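Local coordinates for BPT4 GENE 59 helicase assembly protein (PDB 1C1K) that loads the replicative helicase onto single-strand-binding-protein-coated DNA at phage T4 replication forks, and takes part in viral DNA replication, recombination and repair, at residues 113-122 against 207-216; 148-159 against 186-194. All blocks are in the same frame, centred on the assembly; numbering follows the deposited sequence.

Contact 1 (113-122 against 207-216); sequences FEEDIRNIYY and VFIETVKSCK
I117 meets V207, F208, T211 and V212 of the C-terminal helix. Its CB lies against the methyl CG2 of T211. With I117 CG2 anti to the backbone N, that branch presses on T211 CG2 at 3.5 Å and also touches V212 CG2. On the other branch, I117 CG1 lies 3.9 Å from F208 CD1, and I117 CD1 rests on F208 CA while covering the centre of one face of the F113 ring. The axes of 113-122 (on helix 109-126) and 207-216 (on helix 201-216) approach to 9.3 Å and cross at -49°, packing the last helix of the chain on helix 109-126. One turn further on, Y121 receives C215 CB over one ring face, a CH-pi contact 3.8 Å from the centroid, and C215 SG lies oblique to the rings of both Y121 and Y122. T211 CG2 faces I117, while T211 OG1 lies by E114 CG and donates to V207 O at 2.7 Å, on the face of that carbonyl opposite the one used by T211 N. At the margin S214 OG donates to T211 O. No hydrogen bond passes directly between 113-122 and 207-216, consistent with cohesion that is mainly apolar, aromatic and sulfur packing.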
loop_
_atom_site.group_PDB
_atom_site.type_symbol
_atom_site.label_atom_id
_atom_site.label_comp_id
_atom_site.label_asym_id
_atom_site.label_seq_id
_atom_site.Cartn_x
_atom_site.Cartn_y
_atom_site.Cartn_z
ATOM N N PHE A 113 -9.430 -0.692 -10.012
ATOM C CA PHE A 113 -8.695 -1.874 -10.469
ATOM C C PHE A 113 -9.025 -2.084 -11.953
ATOM O O PHE A 113 -8.134 -2.265 -12.785
ATOM C CB PHE A 113 -9.120 -3.098 -9.638
ATOM C CG PHE A 113 -8.359 -4.361 -9.950
ATOM C CD1 PHE A 113 -6.989 -4.337 -10.204
ATOM C CD2 PHE A 113 -9.015 -5.589 -9.954
ATOM C CE1 PHE A 113 -6.282 -5.526 -10.454
ATOM C CE2 PHE A 113 -8.315 -6.784 -10.203
ATOM C CZ PHE A 113 -6.952 -6.747 -10.450
ATOM N N GLU A 114 -10.311 -2.032 -12.280
ATOM C CA GLU A 114 -10.746 -2.207 -13.659
ATOM C C GLU A 114 -10.134 -1.125 -14.552
ATOM O O GLU A 114 -9.644 -1.404 -15.649
ATOM C CB GLU A 114 -12.279 -2.175 -13.725
ATOM C CG GLU A 114 -12.903 -3.528 -13.370
ATOM C CD GLU A 114 -14.347 -3.446 -12.900
ATOM O OE1 GLU A 114 -14.993 -2.399 -13.087
ATOM O OE2 GLU A 114 -14.839 -4.447 -12.341
ATOM N N GLU A 115 -10.158 0.114 -14.082
ATOM C CA GLU A 115 -9.588 1.224 -14.840
ATOM C C GLU A 115 -8.108 0.960 -15.122
ATOM O O GLU A 115 -7.639 1.082 -16.262
ATOM C CB GLU A 115 -9.738 2.522 -14.041
ATOM C CG GLU A 115 -9.150 3.747 -14.709
ATOM C CD GLU A 115 -9.196 4.971 -13.816
ATOM O OE1 GLU A 115 -9.576 4.840 -12.632
ATOM O OE2 GLU A 115 -8.851 6.066 -14.301
ATOM N N ASP A 116 -7.374 0.590 -14.076
ATOM C CA ASP A 116 -5.948 0.316 -14.200
ATOM C C ASP A 116 -5.676 -0.829 -15.175
ATOM O O ASP A 116 -4.752 -0.741 -15.983
ATOM C CB ASP A 116 -5.353 -0.005 -12.826
ATOM C CG ASP A 116 -5.205 1.233 -11.953
ATOM O OD1 ASP A 116 -4.840 1.082 -10.766
ATOM O OD2 ASP A 116 -5.448 2.357 -12.449
ATOM N N ILE A 117 -6.480 -1.889 -15.111
ATOM C CA ILE A 117 -6.297 -3.024 -16.013
ATOM C C ILE A 117 -6.443 -2.569 -17.463
ATOM O O ILE A 117 -5.613 -2.899 -18.306
ATOM C CB ILE A 117 -7.311 -4.150 -15.717
ATOM C CG1 ILE A 117 -6.967 -4.822 -14.382
ATOM C CG2 ILE A 117 -7.280 -5.196 -16.823
ATOM C CD1 ILE A 117 -8.130 -5.559 -13.752
ATOM N N ARG A 118 -7.495 -1.808 -17.756
ATOM C CA ARG A 118 -7.694 -1.315 -19.118
ATOM C C ARG A 118 -6.485 -0.503 -19.551
ATOM O O ARG A 118 -5.982 -0.672 -20.657
ATOM C CB ARG A 118 -8.949 -0.439 -19.212
ATOM C CG ARG A 118 -10.238 -1.197 -19.059
ATOM C CD ARG A 118 -11.456 -0.273 -19.126
ATOM N NE ARG A 118 -12.614 -0.891 -18.487
ATOM C CZ ARG A 118 -13.206 -0.433 -17.386
ATOM N NH1 ARG A 118 -12.760 0.664 -16.783
ATOM N NH2 ARG A 118 -14.238 -1.093 -16.879
ATOM N N ASN A 119 -6.008 0.383 -18.681
ATOM C CA ASN A 119 -4.861 1.203 -19.029
ATOM C C ASN A 119 -3.603 0.362 -19.236
ATOM O O ASN A 119 -2.774 0.681 -20.092
ATOM C CB ASN A 119 -4.631 2.269 -17.956
ATOM C CG ASN A 119 -5.666 3.377 -18.014
ATOM O OD1 ASN A 119 -5.827 4.150 -17.072
ATOM N ND2 ASN A 119 -6.376 3.454 -19.128
ATOM N N ILE A 120 -3.452 -0.708 -18.463
ATOM C CA ILE A 120 -2.279 -1.566 -18.623
ATOM C C ILE A 120 -2.363 -2.245 -19.982
ATOM O O ILE A 120 -1.359 -2.360 -20.688
ATOM C CB ILE A 120 -2.204 -2.668 -17.540
ATOM C CG1 ILE A 120 -1.979 -2.041 -16.163
ATOM C CG2 ILE A 120 -1.057 -3.633 -17.855
ATOM C CD1 ILE A 120 -2.266 -2.995 -15.028
ATOM N N TYR A 121 -3.566 -2.686 -20.343
ATOM C CA TYR A 121 -3.782 -3.355 -21.621
ATOM C C TYR A 121 -3.466 -2.447 -22.811
ATOM O O TYR A 121 -2.713 -2.828 -23.703
ATOM C CB TYR A 121 -5.226 -3.853 -21.722
ATOM C CG TYR A 121 -5.552 -4.482 -23.061
ATOM C CD1 TYR A 121 -5.318 -5.839 -23.295
ATOM C CD2 TYR A 121 -6.081 -3.715 -24.101
ATOM C CE1 TYR A 121 -5.606 -6.416 -24.537
ATOM C CE2 TYR A 121 -6.371 -4.281 -25.343
ATOM C CZ TYR A 121 -6.133 -5.628 -25.555
ATOM O OH TYR A 121 -6.433 -6.185 -26.785
ATOM N N TYR A 122 -4.029 -1.247 -22.827
ATOM C CA TYR A 122 -3.779 -0.336 -23.934
ATOM C C TYR A 122 -2.314 0.085 -23.991
ATOM O O TYR A 122 -1.772 0.318 -25.073
ATOM C CB TYR A 122 -4.713 0.875 -23.834
ATOM C CG TYR A 122 -6.160 0.486 -24.058
ATOM C CD1 TYR A 122 -7.134 0.758 -23.102
ATOM C CD2 TYR A 122 -6.540 -0.216 -25.202
ATOM C CE1 TYR A 122 -8.450 0.336 -23.276
ATOM C CE2 TYR A 122 -7.852 -0.643 -25.387
ATOM C CZ TYR A 122 -8.801 -0.365 -24.418
ATOM O OH TYR A 122 -10.096 -0.800 -24.588
ATOM N N VAL A 207 -12.008 -10.656 -12.289
ATOM C CA VAL A 207 -12.153 -9.271 -12.731
ATOM C C VAL A 207 -11.130 -8.969 -13.826
ATOM O O VAL A 207 -11.453 -8.344 -14.837
ATOM C CB VAL A 207 -11.961 -8.288 -11.555
ATOM C CG1 VAL A 207 -11.982 -6.851 -12.058
ATOM C CG2 VAL A 207 -13.065 -8.496 -10.520
ATOM N N PHE A 208 -9.899 -9.425 -13.623
ATOM C CA PHE A 208 -8.831 -9.219 -14.591
ATOM C C PHE A 208 -9.194 -9.825 -15.959
ATOM O O PHE A 208 -9.113 -9.159 -16.987
ATOM C CB PHE A 208 -7.541 -9.852 -14.060
ATOM C CG PHE A 208 -6.357 -9.672 -14.959
ATOM C CD1 PHE A 208 -5.645 -8.477 -14.968
ATOM C CD2 PHE A 208 -5.934 -10.716 -15.778
ATOM C CE1 PHE A 208 -4.524 -8.323 -15.779
ATOM C CE2 PHE A 208 -4.817 -10.577 -16.594
ATOM C CZ PHE A 208 -4.108 -9.379 -16.595
ATOM N N ILE A 209 -9.598 -11.090 -15.950
ATOM C CA ILE A 209 -9.960 -11.800 -17.174
ATOM C C ILE A 209 -11.125 -11.129 -17.900
ATOM O O ILE A 209 -11.081 -10.930 -19.114
ATOM C CB ILE A 209 -10.307 -13.282 -16.851
ATOM C CG1 ILE A 209 -9.043 -14.005 -16.379
ATOM C CG2 ILE A 209 -10.890 -13.989 -18.076
ATOM C CD1 ILE A 209 -9.263 -15.462 -15.989
ATOM N N GLU A 210 -12.160 -10.767 -17.152
ATOM C CA GLU A 210 -13.332 -10.124 -17.729
ATOM C C GLU A 210 -12.996 -8.748 -18.309
ATOM O O GLU A 210 -13.490 -8.374 -19.374
ATOM C CB GLU A 210 -14.421 -9.980 -16.662
ATOM C CG GLU A 210 -15.841 -10.132 -17.186
ATOM C CD GLU A 210 -16.101 -11.506 -17.777
ATOM O OE1 GLU A 210 -16.241 -11.602 -19.015
ATOM O OE2 GLU A 210 -16.165 -12.490 -17.005
ATOM N N THR A 211 -12.149 -7.997 -17.611
ATOM C CA THR A 211 -11.779 -6.664 -18.063
ATOM C C THR A 211 -10.932 -6.719 -19.332
ATOM O O THR A 211 -11.139 -5.940 -20.266
ATOM C CB THR A 211 -11.018 -5.896 -16.958
ATOM O OG1 THR A 211 -11.841 -5.808 -15.789
ATOM C CG2 THR A 211 -10.672 -4.479 -17.419
ATOM N N VAL A 212 -9.977 -7.641 -19.374
ATOM C CA VAL A 212 -9.131 -7.769 -20.551
ATOM C C VAL A 212 -9.993 -8.213 -21.738
ATOM O O VAL A 212 -9.825 -7.731 -22.857
ATOM C CB VAL A 212 -7.994 -8.799 -20.307
ATOM C CG1 VAL A 212 -7.291 -9.138 -21.613
ATOM C CG2 VAL A 212 -6.994 -8.230 -19.305
ATOM N N LYS A 213 -10.924 -9.125 -21.486
ATOM C CA LYS A 213 -11.792 -9.616 -22.549
ATOM C C LYS A 213 -12.587 -8.483 -23.174
ATOM O O LYS A 213 -12.760 -8.442 -24.391
ATOM C CB LYS A 213 -12.754 -10.671 -22.011
ATOM C CG LYS A 213 -13.686 -11.229 -23.062
ATOM C CD LYS A 213 -14.619 -12.253 -22.457
ATOM C CE LYS A 213 -15.963 -12.244 -23.156
ATOM N NZ LYS A 213 -16.760 -13.419 -22.725
ATOM N N SER A 214 -13.068 -7.562 -22.339
ATOM C CA SER A 214 -13.842 -6.428 -22.827
ATOM C C SER A 214 -12.968 -5.432 -23.591
ATOM O O SER A 214 -13.479 -4.616 -24.356
ATOM C CB SER A 214 -14.561 -5.728 -21.661
ATOM O OG SER A 214 -13.663 -4.994 -20.848
ATOM N N CYS A 215 -11.655 -5.497 -23.385
ATOM C CA CYS A 215 -10.722 -4.614 -24.085
ATOM C C CYS A 215 -10.350 -5.216 -25.431
ATOM O O CYS A 215 -10.066 -4.497 -26.390
ATOM C CB CYS A 215 -9.433 -4.438 -23.285
ATOM S SG CYS A 215 -9.570 -3.398 -21.833
ATOM N N LYS A 216 -10.335 -6.543 -25.484
ATOM C CA LYS A 216 -9.965 -7.258 -26.699
ATOM C C LYS A 216 -11.089 -7.319 -27.721
ATOM O O LYS A 216 -10.850 -7.153 -28.920
ATOM C CB LYS A 216 -9.525 -8.691 -26.361
ATOM C CG LYS A 216 -8.173 -8.802 -25.674
ATOM C CD LYS A 216 -8.051 -10.119 -24.916
ATOM C CE LYS A 216 -6.863 -10.942 -25.392
ATOM N NZ LYS A 216 -6.772 -12.255 -24.687
HETATM O O HOH W 1 -13.819 -2.795 -19.542
#

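Contact 2 (148-159 against 186-194); sequences FKLLQSNIISFE and YSIKLKAYR
This is a buried aromatic cluster near the centre of the chain, where F148 of helix 146-152 and F158, at the start of helix 158-168, close on Y186 of helix 181-196. The intervening turn leaves the first helix through a Schellman motif at N154 and enters the second with S157 as N-cap. Packing is of the knobs-into-holes kind in both directions: F158 sits among Y186, K189, L190 and Y193, while Y186 fits between F148, L151, Q152 and F158. F148 points its edge at the face of Y186 in an offset edge-to-face pair, planes at 79°, and F148 CE1 comes within 3.6 Å of Y186 CG. F158 and Y186 instead meet rim to rim with nearly parallel planes (16°). L190 CD2 reaches F158 CD2 at 3.5 Å, and L190 CD1 meets L151 CD2 tip to tip. V80 of helix 68-81 adds to the packing round F158 and Y193. The one hydrogen bond between the segments involves E159, whose chain bends at chi2 (83°) and brings its carboxylate to the edge of the Y193 ring, the two planes almost perpendicular. Y102 OH also bonds E159 OE2, and Y193 OH donates to the anti lone pair of this same oxygen over 2.6 Å.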
loop_
_atom_site.group_PDB
_atom_site.type_symbol
_atom_site.label_atom_id
_atom_site.label_comp_id
_atom_site.label_asym_id
_atom_site.label_seq_id
_atom_site.Cartn_x
_atom_site.Cartn_y
_atom_site.Cartn_z
ATOM N N PHE A 148 6.134 -2.710 -13.107
ATOM C CA PHE A 148 6.751 -1.936 -12.037
ATOM C C PHE A 148 6.890 -0.483 -12.484
ATOM O O PHE A 148 6.658 0.440 -11.709
ATOM C CB PHE A 148 8.131 -2.493 -11.685
ATOM C CG PHE A 148 8.858 -1.693 -10.628
ATOM C CD1 PHE A 148 8.181 -1.205 -9.512
ATOM C CD2 PHE A 148 10.217 -1.423 -10.752
ATOM C CE1 PHE A 148 8.848 -0.462 -8.540
ATOM C CE2 PHE A 148 10.892 -0.681 -9.783
ATOM C CZ PHE A 148 10.201 -0.199 -8.674
ATOM N N LYS A 149 7.265 -0.281 -13.747
ATOM C CA LYS A 149 7.432 1.066 -14.288
ATOM C C LYS A 149 6.121 1.834 -14.232
ATOM O O LYS A 149 6.114 3.041 -13.977
ATOM C CB LYS A 149 7.930 1.007 -15.739
ATOM C CG LYS A 149 9.427 0.800 -15.877
ATOM C CD LYS A 149 9.835 0.655 -17.336
ATOM C CE LYS A 149 11.289 0.231 -17.477
ATOM N NZ LYS A 149 12.210 1.085 -16.691
ATOM N N LEU A 150 5.015 1.139 -14.473
ATOM C CA LEU A 150 3.705 1.776 -14.443
ATOM C C LEU A 150 3.374 2.212 -13.019
ATOM O O LEU A 150 2.756 3.258 -12.801
ATOM C CB LEU A 150 2.637 0.821 -14.978
ATOM C CG LEU A 150 2.719 0.572 -16.491
ATOM C CD1 LEU A 150 1.719 -0.504 -16.901
ATOM C CD2 LEU A 150 2.453 1.876 -17.239
ATOM N N LEU A 151 3.788 1.414 -12.042
ATOM C CA LEU A 151 3.535 1.774 -10.656
ATOM C C LEU A 151 4.371 3.006 -10.321
ATOM O O LEU A 151 3.888 3.945 -9.689
ATOM C CB LEU A 151 3.916 0.624 -9.724
ATOM C CG LEU A 151 3.855 0.934 -8.226
ATOM C CD1 LEU A 151 2.423 1.269 -7.824
ATOM C CD2 LEU A 151 4.378 -0.265 -7.447
ATOM N N GLN A 152 5.627 2.996 -10.755
ATOM C CA GLN A 152 6.537 4.107 -10.509
ATOM C C GLN A 152 5.974 5.415 -11.047
ATOM O O GLN A 152 6.070 6.455 -10.394
ATOM C CB GLN A 152 7.886 3.841 -11.178
ATOM C CG GLN A 152 8.807 2.922 -10.405
ATOM C CD GLN A 152 10.115 2.685 -11.133
ATOM O OE1 GLN A 152 10.141 2.075 -12.203
ATOM N NE2 GLN A 152 11.210 3.172 -10.561
ATOM N N SER A 153 5.392 5.358 -12.240
ATOM C CA SER A 153 4.835 6.544 -12.880
ATOM C C SER A 153 3.472 6.919 -12.312
ATOM O O SER A 153 2.842 7.872 -12.774
ATOM C CB SER A 153 4.709 6.324 -14.390
ATOM O OG SER A 153 5.858 5.688 -14.922
ATOM N N ASN A 154 3.020 6.163 -11.321
ATOM C CA ASN A 154 1.734 6.416 -10.685
ATOM C C ASN A 154 0.550 6.283 -11.648
ATOM O O ASN A 154 -0.490 6.924 -11.463
ATOM C CB ASN A 154 1.729 7.806 -10.040
ATOM C CG ASN A 154 0.513 8.038 -9.168
ATOM O OD1 ASN A 154 0.121 7.174 -8.380
ATOM N ND2 ASN A 154 -0.095 9.209 -9.308
ATOM N N ILE A 155 0.712 5.446 -12.672
ATOM C CA ILE A 155 -0.357 5.208 -13.636
ATOM C C ILE A 155 -1.335 4.200 -13.019
ATOM O O ILE A 155 -2.530 4.212 -13.316
ATOM C CB ILE A 155 0.215 4.668 -14.974
ATOM C CG1 ILE A 155 0.819 5.828 -15.775
ATOM C CG2 ILE A 155 -0.881 4.007 -15.792
ATOM C CD1 ILE A 155 2.211 5.564 -16.290
ATOM N N ILE A 156 -0.811 3.332 -12.153
ATOM C CA ILE A 156 -1.618 2.344 -11.449
ATOM C C ILE A 156 -1.304 2.477 -9.967
ATOM O O ILE A 156 -0.259 3.003 -9.595
ATOM C CB ILE A 156 -1.323 0.891 -11.922
ATOM C CG1 ILE A 156 0.091 0.466 -11.527
ATOM C CG2 ILE A 156 -1.538 0.790 -13.429
ATOM C CD1 ILE A 156 0.412 -0.977 -11.909
ATOM N N SER A 157 -2.214 2.008 -9.125
ATOM C CA SER A 157 -2.042 2.112 -7.681
ATOM C C SER A 157 -1.364 0.910 -7.034
ATOM O O SER A 157 -1.164 -0.133 -7.666
ATOM C CB SER A 157 -3.407 2.314 -7.027
ATOM O OG SER A 157 -4.182 1.141 -7.175
ATOM N N PHE A 158 -1.010 1.067 -5.763
ATOM C CA PHE A 158 -0.381 -0.008 -5.009
ATOM C C PHE A 158 -1.391 -1.136 -4.851
ATOM O O PHE A 158 -1.034 -2.308 -4.914
ATOM C CB PHE A 158 0.044 0.483 -3.620
ATOM C CG PHE A 158 1.461 0.978 -3.556
ATOM C CD1 PHE A 158 1.788 2.246 -4.022
ATOM C CD2 PHE A 158 2.466 0.182 -3.020
ATOM C CE1 PHE A 158 3.095 2.715 -3.953
ATOM C CE2 PHE A 158 3.774 0.641 -2.948
ATOM C CZ PHE A 158 4.090 1.911 -3.415
ATOM N N GLU A 159 -2.659 -0.785 -4.644
ATOM C CA GLU A 159 -3.689 -1.804 -4.473
ATOM C C GLU A 159 -3.827 -2.635 -5.748
ATOM O O GLU A 159 -3.999 -3.853 -5.684
ATOM C CB GLU A 159 -5.032 -1.160 -4.096
ATOM C CG GLU A 159 -5.049 -0.521 -2.702
ATOM C CD GLU A 159 -4.464 0.877 -2.694
ATOM O OE1 GLU A 159 -4.228 1.434 -3.788
ATOM O OE2 GLU A 159 -4.237 1.428 -1.599
ATOM N N TYR A 186 10.596 -0.169 -3.100
ATOM C CA TYR A 186 9.169 -0.310 -3.363
ATOM C C TYR A 186 8.672 -1.663 -2.860
ATOM O O TYR A 186 7.595 -1.760 -2.274
ATOM C CB TYR A 186 8.886 -0.196 -4.864
ATOM C CG TYR A 186 8.474 1.185 -5.316
ATOM C CD1 TYR A 186 9.425 2.110 -5.741
ATOM C CD2 TYR A 186 7.133 1.564 -5.330
ATOM C CE1 TYR A 186 9.053 3.382 -6.173
ATOM C CE2 TYR A 186 6.750 2.834 -5.760
ATOM C CZ TYR A 186 7.715 3.735 -6.180
ATOM O OH TYR A 186 7.340 4.987 -6.612
ATOM N N SER A 187 9.465 -2.704 -3.091
ATOM C CA SER A 187 9.090 -4.049 -2.681
ATOM C C SER A 187 8.853 -4.161 -1.178
ATOM O O SER A 187 7.985 -4.917 -0.731
ATOM C CB SER A 187 10.161 -5.051 -3.105
ATOM O OG SER A 187 9.663 -6.366 -2.985
ATOM N N ILE A 188 9.630 -3.417 -0.399
ATOM C CA ILE A 188 9.455 -3.446 1.043
ATOM C C ILE A 188 8.037 -2.965 1.358
ATOM O O ILE A 188 7.325 -3.594 2.138
ATOM C CB ILE A 188 10.489 -2.540 1.754
ATOM C CG1 ILE A 188 11.870 -3.191 1.687
ATOM C CG2 ILE A 188 10.080 -2.310 3.214
ATOM C CD1 ILE A 188 12.995 -2.272 2.101
ATOM N N LYS A 189 7.622 -1.861 0.737
ATOM C CA LYS A 189 6.282 -1.322 0.970
ATOM C C LYS A 189 5.213 -2.251 0.408
ATOM O O LYS A 189 4.178 -2.467 1.029
ATOM C CB LYS A 189 6.126 0.061 0.328
ATOM C CG LYS A 189 7.259 1.031 0.624
ATOM C CD LYS A 189 7.092 1.689 1.985
ATOM C CE LYS A 189 7.943 2.944 2.095
ATOM N NZ LYS A 189 8.274 3.476 0.743
ATOM N N LEU A 190 5.463 -2.797 -0.777
ATOM C CA LEU A 190 4.502 -3.694 -1.403
ATOM C C LEU A 190 4.227 -4.924 -0.538
ATOM O O LEU A 190 3.077 -5.304 -0.319
ATOM C CB LEU A 190 5.009 -4.121 -2.784
ATOM C CG LEU A 190 4.891 -3.043 -3.864
ATOM C CD1 LEU A 190 5.776 -3.412 -5.050
ATOM C CD2 LEU A 190 3.441 -2.915 -4.308
ATOM N N LYS A 191 5.286 -5.549 -0.039
ATOM C CA LYS A 191 5.110 -6.726 0.793
ATOM C C LYS A 191 4.451 -6.371 2.123
ATOM O O LYS A 191 3.614 -7.118 2.624
ATOM C CB LYS A 191 6.454 -7.413 1.022
ATOM C CG LYS A 191 7.014 -8.056 -0.245
ATOM C CD LYS A 191 8.047 -9.134 0.085
ATOM C CE LYS A 191 9.361 -8.526 0.548
ATOM N NZ LYS A 191 9.991 -7.668 -0.491
ATOM N N ALA A 192 4.822 -5.226 2.689
ATOM C CA ALA A 192 4.239 -4.806 3.960
ATOM C C ALA A 192 2.736 -4.570 3.804
ATOM O O ALA A 192 1.938 -5.039 4.618
ATOM C CB ALA A 192 4.927 -3.543 4.461
ATOM N N TYR A 193 2.352 -3.848 2.752
ATOM C CA TYR A 193 0.944 -3.557 2.495
ATOM C C TYR A 193 0.190 -4.850 2.169
ATOM O O TYR A 193 -0.958 -5.032 2.560
ATOM C CB TYR A 193 0.831 -2.563 1.338
ATOM C CG TYR A 193 -0.510 -1.853 1.187
ATOM C CD1 TYR A 193 -1.438 -1.798 2.241
ATOM C CD2 TYR A 193 -0.845 -1.232 -0.013
ATOM C CE1 TYR A 193 -2.662 -1.142 2.088
ATOM C CE2 TYR A 193 -2.064 -0.575 -0.174
ATOM C CZ TYR A 193 -2.965 -0.534 0.875
ATOM O OH TYR A 193 -4.172 0.108 0.693
ATOM N N ARG A 194 0.853 -5.757 1.462
ATOM C CA ARG A 194 0.229 -7.026 1.111
ATOM C C ARG A 194 -0.169 -7.809 2.368
ATOM O O ARG A 194 -1.167 -8.524 2.373
ATOM C CB ARG A 194 1.185 -7.850 0.230
ATOM C CG ARG A 194 0.654 -9.219 -0.198
ATOM C CD ARG A 194 1.564 -9.878 -1.246
ATOM N NE ARG A 194 2.875 -10.233 -0.705
ATOM C CZ ARG A 194 3.817 -10.902 -1.372
ATOM N NH1 ARG A 194 3.605 -11.301 -2.624
ATOM N NH2 ARG A 194 4.974 -11.175 -0.785
#

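How the contacts relate
Contact 2 is the core contact, its centre about 7 Å from the centre of the chain, whereas the centre of contact 1 lies about 21 Å from it and that contact is only partly buried. Along the chain contact 2 is nested within the loop closed by contact 1. Helix 158-168 connects them: it supplies part of contact 2 and also packs against F113, I120 and F208 of contact 1. D116 OD1 probably accepts a hydrogen bond from S157 N at 3.2 Å, and I120 packs on I156. Their chemistry differs with depth: the buried contact combines ring packing with a direct tyrosine-carboxylate bond, while the outer one relies on apolar, aromatic and sulfur contacts.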